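Local structure of hydrolase, haloacid dehalogenase-like family (Pseudomonas syringae pv. tomato, 3S6J) at residues Y83-A92 / T120-K129; D172-R181 / G198-L206. The protein binds calcium through its haloacid dehalogenase-like domain and is probably a phosphatase acting on sugar phosphates. All coordinates share one frame; numbering follows the deposited sequence.

Contact 1: residues Y83-A92 / T120-K129; sequences YERLQHQIIA and TATINLKALK
The ring of Tyr83 carries the methyl of Thr120 over one face and meets the amide of Asn124 at its edge. Thr120 CG2 lies 4.0 Å from the ring centroid, 26° off the normal, a CH-pi contact displaced toward the CD1–CE1 side. Near the ring plane, Ile123 CD1 packs against Tyr83 CD1 at 3.7 Å, the two side chains running past each other in opposite directions. At the phenol end, Asn124 ND2 donates to Tyr83 OH, 2.6 Å away; the bond is nearly straight (174°) and in the amide plane, although ring and amide stand almost perpendicular. With CG anti to the backbone N (chi1 -162°), the tyrosine ring swings from the last turn of its helix to Asn124, and its hydroxyl helps fix which way the amide is turned.

The rest is largely apolar. Ile123 CG2 touches both the Tyr83 ring edge at CE1 and, 3.7 Å away, the CD1 methyl of Ile90; CB of Gln87 meets it too. Ala127 CB rests against the backbone of Ile90, 3.5 Å from its carbonyl O. Ala92 CB then packs on Leu128 CD2 (3.7 Å) where the second helix ends in a Schellman motif with Lys129 at its C-prime position. The ammonium of Lys129 folds back to the carbonyl of Ala127.

The contact lays the end of helix 69-85 and the link to strand 91-92 along helix 118-127. The side chain of Asn124 is about 4 Å from that of Asp14, whose backbone O binds the calcium, in a DxDx(T/V)-type pattern (Asp12, Asp14, Thr16) consistent with the HAD family. Thr18 of strand 18-19, the antiparallel partner of 91-92, touches Ile90, Asn124, Ala127 and Leu128.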
loop_
_atom_site.group_PDB
_atom_site.type_symbol
_atom_site.label_atom_id
_atom_site.label_comp_id
_atom_site.label_asym_id
_atom_site.label_seq_id
_atom_site.Cartn_x
_atom_site.Cartn_y
_atom_site.Cartn_z
ATOM N N TYR E 83 5.583 16.796 1.848
ATOM C CA TYR E 83 4.965 16.267 3.062
ATOM C C TYR E 83 4.260 17.394 3.815
ATOM O O TYR E 83 3.102 17.261 4.171
ATOM C CB TYR E 83 5.994 15.582 3.972
ATOM C CG TYR E 83 5.378 14.661 5.007
ATOM C CD1 TYR E 83 5.281 15.035 6.351
ATOM C CD2 TYR E 83 4.879 13.416 4.638
ATOM C CE1 TYR E 83 4.719 14.186 7.294
ATOM C CE2 TYR E 83 4.303 12.568 5.566
ATOM C CZ TYR E 83 4.227 12.954 6.887
ATOM O OH TYR E 83 3.650 12.085 7.782
ATOM N N GLU E 84 4.962 18.496 4.054
ATOM C CA GLU E 84 4.375 19.634 4.738
ATOM C C GLU E 84 3.023 19.955 4.113
ATOM O O GLU E 84 2.039 20.191 4.824
ATOM C CB GLU E 84 5.287 20.869 4.650
ATOM C CG GLU E 84 6.705 20.677 5.200
ATOM C CD GLU E 84 7.570 21.940 5.072
ATOM O OE1 GLU E 84 8.828 21.819 5.040
ATOM O OE2 GLU E 84 6.986 23.055 4.995
ATOM N N ARG E 85 2.962 19.960 2.783
ATOM C CA ARG E 85 1.717 20.319 2.104
ATOM C C ARG E 85 0.613 19.315 2.407
ATOM O O ARG E 85 -0.558 19.600 2.229
ATOM C CB ARG E 85 1.928 20.468 0.595
ATOM C CG ARG E 85 2.791 21.677 0.215
ATOM C CD ARG E 85 2.853 21.916 -1.285
ATOM N NE ARG E 85 3.550 20.852 -2.007
ATOM C CZ ARG E 85 4.841 20.876 -2.343
ATOM N NH1 ARG E 85 5.606 21.917 -2.015
ATOM N NH2 ARG E 85 5.372 19.848 -3.002
ATOM N N LEU E 86 0.979 18.138 2.890
ATOM C CA LEU E 86 -0.023 17.122 3.176
ATOM C C LEU E 86 -0.313 16.981 4.679
ATOM O O LEU E 86 -1.044 16.080 5.102
ATOM C CB LEU E 86 0.424 15.783 2.598
ATOM C CG LEU E 86 0.646 15.789 1.090
ATOM C CD1 LEU E 86 1.520 14.624 0.665
ATOM C CD2 LEU E 86 -0.674 15.781 0.352
ATOM N N GLN E 87 0.260 17.873 5.479
ATOM C CA GLN E 87 0.232 17.710 6.935
ATOM C C GLN E 87 -1.158 17.564 7.569
ATOM O O GLN E 87 -1.310 16.841 8.558
ATOM C CB GLN E 87 0.983 18.846 7.624
ATOM C CG GLN E 87 0.362 20.207 7.416
ATOM C CD GLN E 87 1.150 21.320 8.085
ATOM O OE1 GLN E 87 2.212 21.086 8.679
ATOM N NE2 GLN E 87 0.626 22.542 8.004
ATOM N N HIS E 88 -2.165 18.243 7.020
ATOM C CA HIS E 88 -3.490 18.247 7.636
ATOM C C HIS E 88 -4.311 16.997 7.309
ATOM O O HIS E 88 -5.429 16.825 7.801
ATOM C CB HIS E 88 -4.252 19.513 7.249
ATOM C CG HIS E 88 -3.550 20.771 7.640
ATOM N ND1 HIS E 88 -2.714 21.457 6.787
ATOM C CD2 HIS E 88 -3.539 21.464 8.810
ATOM C CE1 HIS E 88 -2.227 22.522 7.401
ATOM N NE2 HIS E 88 -2.715 22.546 8.632
ATOM N N GLN E 89 -3.756 16.130 6.471
ATOM C CA GLN E 89 -4.447 14.900 6.104
ATOM C C GLN E 89 -4.201 13.829 7.156
ATOM O O GLN E 89 -4.939 12.841 7.235
ATOM C CB GLN E 89 -3.965 14.408 4.734
ATOM C CG GLN E 89 -4.412 15.285 3.577
ATOM C CD GLN E 89 -4.098 14.663 2.228
ATOM O OE1 GLN E 89 -3.490 13.592 2.153
ATOM N NE2 GLN E 89 -4.507 15.332 1.153
ATOM N N ILE E 90 -3.168 14.052 7.969
ATOM C CA ILE E 90 -2.688 13.048 8.907
ATOM C C ILE E 90 -3.528 12.931 10.166
ATOM O O ILE E 90 -3.653 13.873 10.948
ATOM C CB ILE E 90 -1.228 13.301 9.313
ATOM C CG1 ILE E 90 -0.338 13.325 8.071
ATOM C CG2 ILE E 90 -0.763 12.232 10.325
ATOM C CD1 ILE E 90 1.124 13.388 8.391
ATOM N N ILE E 91 -4.068 11.737 10.363
ATOM C CA ILE E 91 -4.970 11.446 11.461
ATOM C C ILE E 91 -4.288 10.413 12.358
ATOM O O ILE E 91 -3.408 9.673 11.903
ATOM C CB ILE E 91 -6.300 10.904 10.883
ATOM C CG1 ILE E 91 -6.813 11.895 9.823
ATOM C CG2 ILE E 91 -7.322 10.656 11.980
ATOM C CD1 ILE E 91 -7.494 11.256 8.580
ATOM N N ALA E 92 -4.644 10.395 13.638
ATOM C CA ALA E 92 -4.119 9.382 14.538
ATOM C C ALA E 92 -4.821 8.086 14.164
ATOM O O ALA E 92 -5.996 8.112 13.802
ATOM C CB ALA E 92 -4.405 9.756 15.983
ATOM N N THR E 120 9.332 15.727 9.793
ATOM C CA THR E 120 8.229 14.790 9.662
ATOM C C THR E 120 7.720 14.398 11.040
ATOM O O THR E 120 6.523 14.405 11.288
ATOM C CB THR E 120 8.632 13.523 8.855
ATOM O OG1 THR E 120 9.958 13.124 9.221
ATOM C CG2 THR E 120 8.603 13.804 7.353
ATOM N N ALA E 121 8.632 14.065 11.943
ATOM C CA ALA E 121 8.229 13.603 13.266
ATOM C C ALA E 121 7.381 14.618 14.032
ATOM O O ALA E 121 6.480 14.241 14.779
ATOM C CB ALA E 121 9.446 13.186 14.083
ATOM N N THR E 122 7.663 15.906 13.856
ATOM C CA THR E 122 6.866 16.944 14.523
ATOM C C THR E 122 5.445 16.990 13.974
ATOM O O THR E 122 4.482 17.171 14.719
ATOM C CB THR E 122 7.506 18.343 14.397
ATOM O OG1 THR E 122 8.815 18.331 14.984
ATOM C CG2 THR E 122 6.647 19.363 15.116
ATOM N N ILE E 123 5.319 16.815 12.663
ATOM C CA ILE E 123 4.018 16.790 12.009
ATOM C C ILE E 123 3.130 15.642 12.514
ATOM O O ILE E 123 1.970 15.855 12.880
ATOM C CB ILE E 123 4.168 16.723 10.473
ATOM C CG1 ILE E 123 4.653 18.078 9.936
ATOM C CG2 ILE E 123 2.860 16.287 9.816
ATOM C CD1 ILE E 123 5.361 18.017 8.593
ATOM N N ASN E 124 3.660 14.424 12.543
ATOM C CA ASN E 124 2.822 13.296 12.930
ATOM C C ASN E 124 2.385 13.395 14.389
ATOM O O ASN E 124 1.270 13.028 14.734
ATOM C CB ASN E 124 3.535 11.974 12.670
ATOM C CG ASN E 124 3.984 11.832 11.233
ATOM O OD1 ASN E 124 5.123 11.440 10.954
ATOM N ND2 ASN E 124 3.094 12.142 10.310
ATOM N N LEU E 125 3.277 13.900 15.236
ATOM C CA LEU E 125 3.018 14.032 16.664
ATOM C C LEU E 125 1.827 14.943 16.961
ATOM O O LEU E 125 1.095 14.720 17.920
ATOM C CB LEU E 125 4.258 14.569 17.374
ATOM C CG LEU E 125 5.510 13.696 17.437
ATOM C CD1 LEU E 125 6.678 14.517 17.930
ATOM C CD2 LEU E 125 5.296 12.513 18.342
ATOM N N LYS E 126 1.647 15.979 16.147
ATOM C CA LYS E 126 0.473 16.844 16.259
ATOM C C LYS E 126 -0.817 16.020 16.215
ATOM O O LYS E 126 -1.741 16.255 16.993
ATOM C CB LYS E 126 0.452 17.884 15.133
ATOM C CG LYS E 126 1.782 18.587 14.883
ATOM C CD LYS E 126 2.006 19.734 15.856
ATOM C CE LYS E 126 3.185 20.608 15.432
ATOM N NZ LYS E 126 3.218 21.909 16.170
ATOM N N ALA E 127 -0.882 15.055 15.300
ATOM C CA ALA E 127 -2.085 14.250 15.151
ATOM C C ALA E 127 -2.388 13.468 16.419
ATOM O O ALA E 127 -3.511 13.052 16.637
ATOM C CB ALA E 127 -1.952 13.305 13.968
ATOM N N LEU E 128 -1.373 13.246 17.242
ATOM C CA LEU E 128 -1.566 12.566 18.512
ATOM C C LEU E 128 -1.601 13.596 19.618
ATOM O O LEU E 128 -1.476 13.256 20.787
ATOM C CB LEU E 128 -0.414 11.600 18.790
ATOM C CG LEU E 128 -0.082 10.529 17.750
ATOM C CD1 LEU E 128 1.292 9.937 18.041
ATOM C CD2 LEU E 128 -1.149 9.455 17.730
ATOM N N LYS E 129 -1.766 14.860 19.238
ATOM C CA LYS E 129 -1.677 15.982 20.172
ATOM C C LYS E 129 -0.565 15.751 21.193
ATOM O O LYS E 129 -0.803 15.797 22.402
ATOM C CB LYS E 129 -3.014 16.213 20.877
ATOM C CG LYS E 129 -4.236 15.968 19.995
ATOM C CD LYS E 129 -4.570 14.474 19.938
ATOM C CE LYS E 129 -5.601 14.148 18.859
ATOM N NZ LYS E 129 -5.569 12.704 18.480
#

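Contact 2: residues D172-R181 / G198-L206; sequences DAIWDMLAAR and GELERAGAL. With CA (calcium ion), chain M.
Apolar packing joins the two segments, with Ala203 received among Ile174, Met177 and Leu178. Its CB touches Leu178 CD1 at 3.7 Å and also meets Ile174 CG2 and Met177 CB, so one small methyl serves three side chains within about one turn of the helix. The selenomethionine at 177 bends at chi2 (-53°) and carries SE to Ala205 CB, 3.7 Å away, while its CG lies by Leu200. One branch of Leu200, CD2, reaches the backbone of Asp172 and Ala173 just ahead of helix 174-181. Ile174 CD1 crosses the Glu199 side chain at about a right angle.

Backbone atoms add to the packing. Ala203 O approaches Met177 CB at 3.2 Å; it is also near Leu178 N, but at an angle too poor for a bond. Gly204, with positive phi, ends its helix in a Schellman motif, and its CA lies against Arg181 CG.

The site of the calcium held by Asp172 lies at the start of the first segment; the side chain of Glu199 is about 4 Å from another calcium. Asp172 OD1 binds its ion at 2.4 Å, and OD2 accepts from a metal-bound water. Asp176 OD1 takes the N-H of Ala173 on its anti lone pair (3.2 Å) and accepts from a second metal-bound water, 2.6 Å away, tying the helix start to the metal shell. A third water, Asp12 OD2 and Asp14 O complete the ligands.

The segments of helices 174-182 and 197-202 run nearly parallel, 15° apart with axes 8.8 Å from each other. They follow strands 167-171 and 186-190, adjacent parallel strands of the Rossmann-like core of the HAD fold, with Asp172 at the end of 167-171.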
loop_
_atom_site.group_PDB
_atom_site.type_symbol
_atom_site.label_atom_id
_atom_site.label_comp_id
_atom_site.label_asym_id
_atom_site.label_seq_id
_atom_site.Cartn_x
_atom_site.Cartn_y
_atom_site.Cartn_z
ATOM N N ASP E 172 5.233 -1.059 11.725
ATOM C CA ASP E 172 4.311 -1.430 10.662
ATOM C C ASP E 172 5.072 -1.876 9.436
ATOM O O ASP E 172 4.464 -2.232 8.432
ATOM C CB ASP E 172 3.440 -0.239 10.256
ATOM C CG ASP E 172 4.245 0.850 9.586
ATOM O OD1 ASP E 172 5.225 1.288 10.196
ATOM O OD2 ASP E 172 3.929 1.258 8.454
ATOM N N ALA E 173 6.403 -1.835 9.498
ATOM C CA ALA E 173 7.195 -2.126 8.314
ATOM C C ALA E 173 8.203 -3.267 8.513
ATOM O O ALA E 173 8.701 -3.516 9.619
ATOM C CB ALA E 173 7.882 -0.847 7.809
ATOM N N ILE E 174 8.463 -3.975 7.424
ATOM C CA ILE E 174 9.539 -4.948 7.338
ATOM C C ILE E 174 10.759 -4.388 8.071
ATOM O O ILE E 174 11.400 -5.065 8.871
ATOM C CB ILE E 174 9.850 -5.202 5.830
ATOM C CG1 ILE E 174 8.881 -6.252 5.253
ATOM C CG2 ILE E 174 11.278 -5.605 5.615
ATOM C CD1 ILE E 174 8.873 -6.276 3.691
ATOM N N TRP E 175 11.036 -3.113 7.823
ATOM C CA TRP E 175 12.219 -2.447 8.355
ATOM C C TRP E 175 12.267 -2.334 9.869
ATOM O O TRP E 175 13.337 -2.437 10.430
ATOM C CB TRP E 175 12.392 -1.089 7.668
ATOM C CG TRP E 175 12.085 -1.248 6.223
ATOM C CD1 TRP E 175 11.039 -0.707 5.544
ATOM C CD2 TRP E 175 12.783 -2.086 5.290
ATOM N NE1 TRP E 175 11.061 -1.124 4.240
ATOM C CE2 TRP E 175 12.123 -1.972 4.055
ATOM C CE3 TRP E 175 13.911 -2.914 5.380
ATOM C CZ2 TRP E 175 12.552 -2.651 2.903
ATOM C CZ3 TRP E 175 14.346 -3.576 4.237
ATOM C CH2 TRP E 175 13.661 -3.444 3.015
ATOM N N ASP E 176 11.115 -2.142 10.519
ATOM C CA ASP E 176 11.020 -2.159 11.990
ATOM C C ASP E 176 11.311 -3.543 12.545
ATOM O O ASP E 176 11.998 -3.686 13.555
ATOM C CB ASP E 176 9.605 -1.761 12.469
ATOM C CG ASP E 176 9.240 -0.324 12.132
ATOM O OD1 ASP E 176 8.456 -0.136 11.185
ATOM O OD2 ASP E 176 9.708 0.615 12.819
HETATM N N MSE E 177 10.761 -4.561 11.890
HETATM C CA MSE E 177 10.923 -5.938 12.333
HETATM C C MSE E 177 12.365 -6.405 12.163
HETATM O O MSE E 177 12.945 -7.005 13.068
HETATM C CB MSE E 177 9.959 -6.869 11.583
HETATM C CG MSE E 177 8.481 -6.588 11.830
HETATM SE SE MSE E 177 8.065 -6.552 13.756
HETATM C CE MSE E 177 8.021 -4.628 14.012
ATOM N N LEU E 178 12.921 -6.123 10.988
ATOM C CA LEU E 178 14.322 -6.369 10.705
ATOM C C LEU E 178 15.228 -5.725 11.776
ATOM O O LEU E 178 16.050 -6.414 12.403
ATOM C CB LEU E 178 14.660 -5.844 9.301
ATOM C CG LEU E 178 14.837 -6.840 8.136
ATOM C CD1 LEU E 178 14.127 -8.156 8.303
ATOM C CD2 LEU E 178 14.484 -6.215 6.799
ATOM N N ALA E 179 15.064 -4.421 12.012
ATOM C CA ALA E 179 15.860 -3.768 13.040
ATOM C C ALA E 179 15.627 -4.386 14.424
ATOM O O ALA E 179 16.546 -4.464 15.246
ATOM C CB ALA E 179 15.598 -2.267 13.060
ATOM N N ALA E 180 14.398 -4.813 14.697
ATOM C CA ALA E 180 14.099 -5.369 16.010
ATOM C C ALA E 180 14.911 -6.643 16.190
ATOM O O ALA E 180 15.559 -6.840 17.217
ATOM C CB ALA E 180 12.609 -5.642 16.168
ATOM N N ARG E 181 14.848 -7.515 15.191
ATOM C CA ARG E 181 15.539 -8.793 15.236
ATOM C C ARG E 181 17.070 -8.618 15.266
ATOM O O ARG E 181 17.780 -9.389 15.896
ATOM C CB ARG E 181 15.110 -9.657 14.049
ATOM C CG ARG E 181 13.649 -10.091 14.068
ATOM C CD ARG E 181 13.293 -10.729 15.410
ATOM N NE ARG E 181 14.284 -11.735 15.739
ATOM C CZ ARG E 181 14.703 -12.051 16.958
ATOM N NH1 ARG E 181 14.216 -11.448 18.036
ATOM N NH2 ARG E 181 15.639 -12.988 17.078
ATOM N N GLY E 198 2.126 -11.719 6.029
ATOM C CA GLY E 198 3.246 -12.462 5.447
ATOM C C GLY E 198 4.589 -11.733 5.486
ATOM O O GLY E 198 5.554 -12.250 6.032
ATOM N N GLU E 199 4.645 -10.535 4.917
ATOM C CA GLU E 199 5.876 -9.747 4.910
ATOM C C GLU E 199 6.431 -9.512 6.304
ATOM O O GLU E 199 7.643 -9.671 6.542
ATOM C CB GLU E 199 5.638 -8.381 4.279
ATOM C CG GLU E 199 5.033 -8.413 2.920
ATOM C CD GLU E 199 4.728 -7.015 2.403
ATOM O OE1 GLU E 199 3.588 -6.526 2.581
ATOM O OE2 GLU E 199 5.642 -6.390 1.836
ATOM N N LEU E 200 5.549 -9.089 7.207
ATOM C CA LEU E 200 5.928 -8.758 8.579
ATOM C C LEU E 200 6.434 -9.972 9.364
ATOM O O LEU E 200 7.407 -9.856 10.127
ATOM C CB LEU E 200 4.782 -8.051 9.316
ATOM C CG LEU E 200 4.422 -6.636 8.838
ATOM C CD1 LEU E 200 3.012 -6.212 9.242
ATOM C CD2 LEU E 200 5.456 -5.633 9.368
ATOM N N GLU E 201 5.783 -11.124 9.175
ATOM C CA GLU E 201 6.239 -12.385 9.774
ATOM C C GLU E 201 7.596 -12.797 9.225
ATOM O O GLU E 201 8.456 -13.220 9.966
ATOM C CB GLU E 201 5.222 -13.521 9.537
ATOM C CG GLU E 201 4.026 -13.474 10.489
ATOM C CD GLU E 201 2.950 -14.490 10.150
ATOM O OE1 GLU E 201 2.998 -15.099 9.059
ATOM O OE2 GLU E 201 2.047 -14.675 10.979
ATOM N N ARG E 202 7.790 -12.667 7.920
ATOM C CA ARG E 202 9.075 -13.026 7.335
ATOM C C ARG E 202 10.206 -12.072 7.728
ATOM O O ARG E 202 11.357 -12.454 7.724
ATOM C CB ARG E 202 8.954 -13.179 5.821
ATOM C CG ARG E 202 8.421 -14.546 5.463
ATOM C CD ARG E 202 7.520 -14.523 4.253
ATOM N NE ARG E 202 8.251 -14.757 3.019
ATOM C CZ ARG E 202 8.600 -13.798 2.172
ATOM N NH1 ARG E 202 8.294 -12.531 2.440
ATOM N NH2 ARG E 202 9.260 -14.113 1.059
ATOM N N ALA E 203 9.871 -10.844 8.104
ATOM C CA ALA E 203 10.886 -9.885 8.525
ATOM C C ALA E 203 11.083 -9.998 10.022
ATOM O O ALA E 203 11.875 -9.260 10.605
ATOM C CB ALA E 203 10.494 -8.470 8.141
ATOM N N GLY E 204 10.354 -10.932 10.636
ATOM C CA GLY E 204 10.577 -11.298 12.021
ATOM C C GLY E 204 9.496 -10.994 13.043
ATOM O O GLY E 204 9.714 -11.205 14.222
ATOM N N ALA E 205 8.338 -10.510 12.620
ATOM C CA ALA E 205 7.264 -10.241 13.577
ATOM C C ALA E 205 6.829 -11.515 14.317
ATOM O O ALA E 205 6.645 -12.564 13.696
ATOM C CB ALA E 205 6.090 -9.570 12.893
ATOM N N LEU E 206 6.716 -11.424 15.644
ATOM C CA LEU E 206 6.274 -12.549 16.466
ATOM C C LEU E 206 4.751 -12.645 16.487
ATOM O O LEU E 206 4.201 -13.746 16.517
ATOM C CB LEU E 206 6.817 -12.451 17.897
ATOM C CG LEU E 206 6.417 -13.600 18.850
ATOM C CD1 LEU E 206 6.960 -14.964 18.370
ATOM C CD2 LEU E 206 6.901 -13.328 20.255
HETATM CA CA CA M . 6.616 3.186 9.703
HETATM O O HOH W 1 6.153 2.530 7.155
HETATM O O HOH W 2 8.697 1.944 9.725
HETATM O O HOH W 3 7.976 5.013 8.556
#

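How the contacts relate
The two contacts lie on opposite sides of the chain's centre, with centres about 24 Å apart and nearest atoms about 10 Å apart, and share no helix or strand. Both are partly buried and of similar extent. Contact 1 joins a helix end and a short strand of the small antiparallel pair to another helix, and one straight side-chain hydrogen bond crosses it. Contact 2 sets two nearly parallel helices beside the main sheet; apolar atoms bridge them, and its polar bonds gather around the metal and the start of the helix. Contact 2 supplies a calcium ligand, whereas contact 1 offers only a neighbour of Asp14, the Asn124 side chain, about 8 Å from the ion.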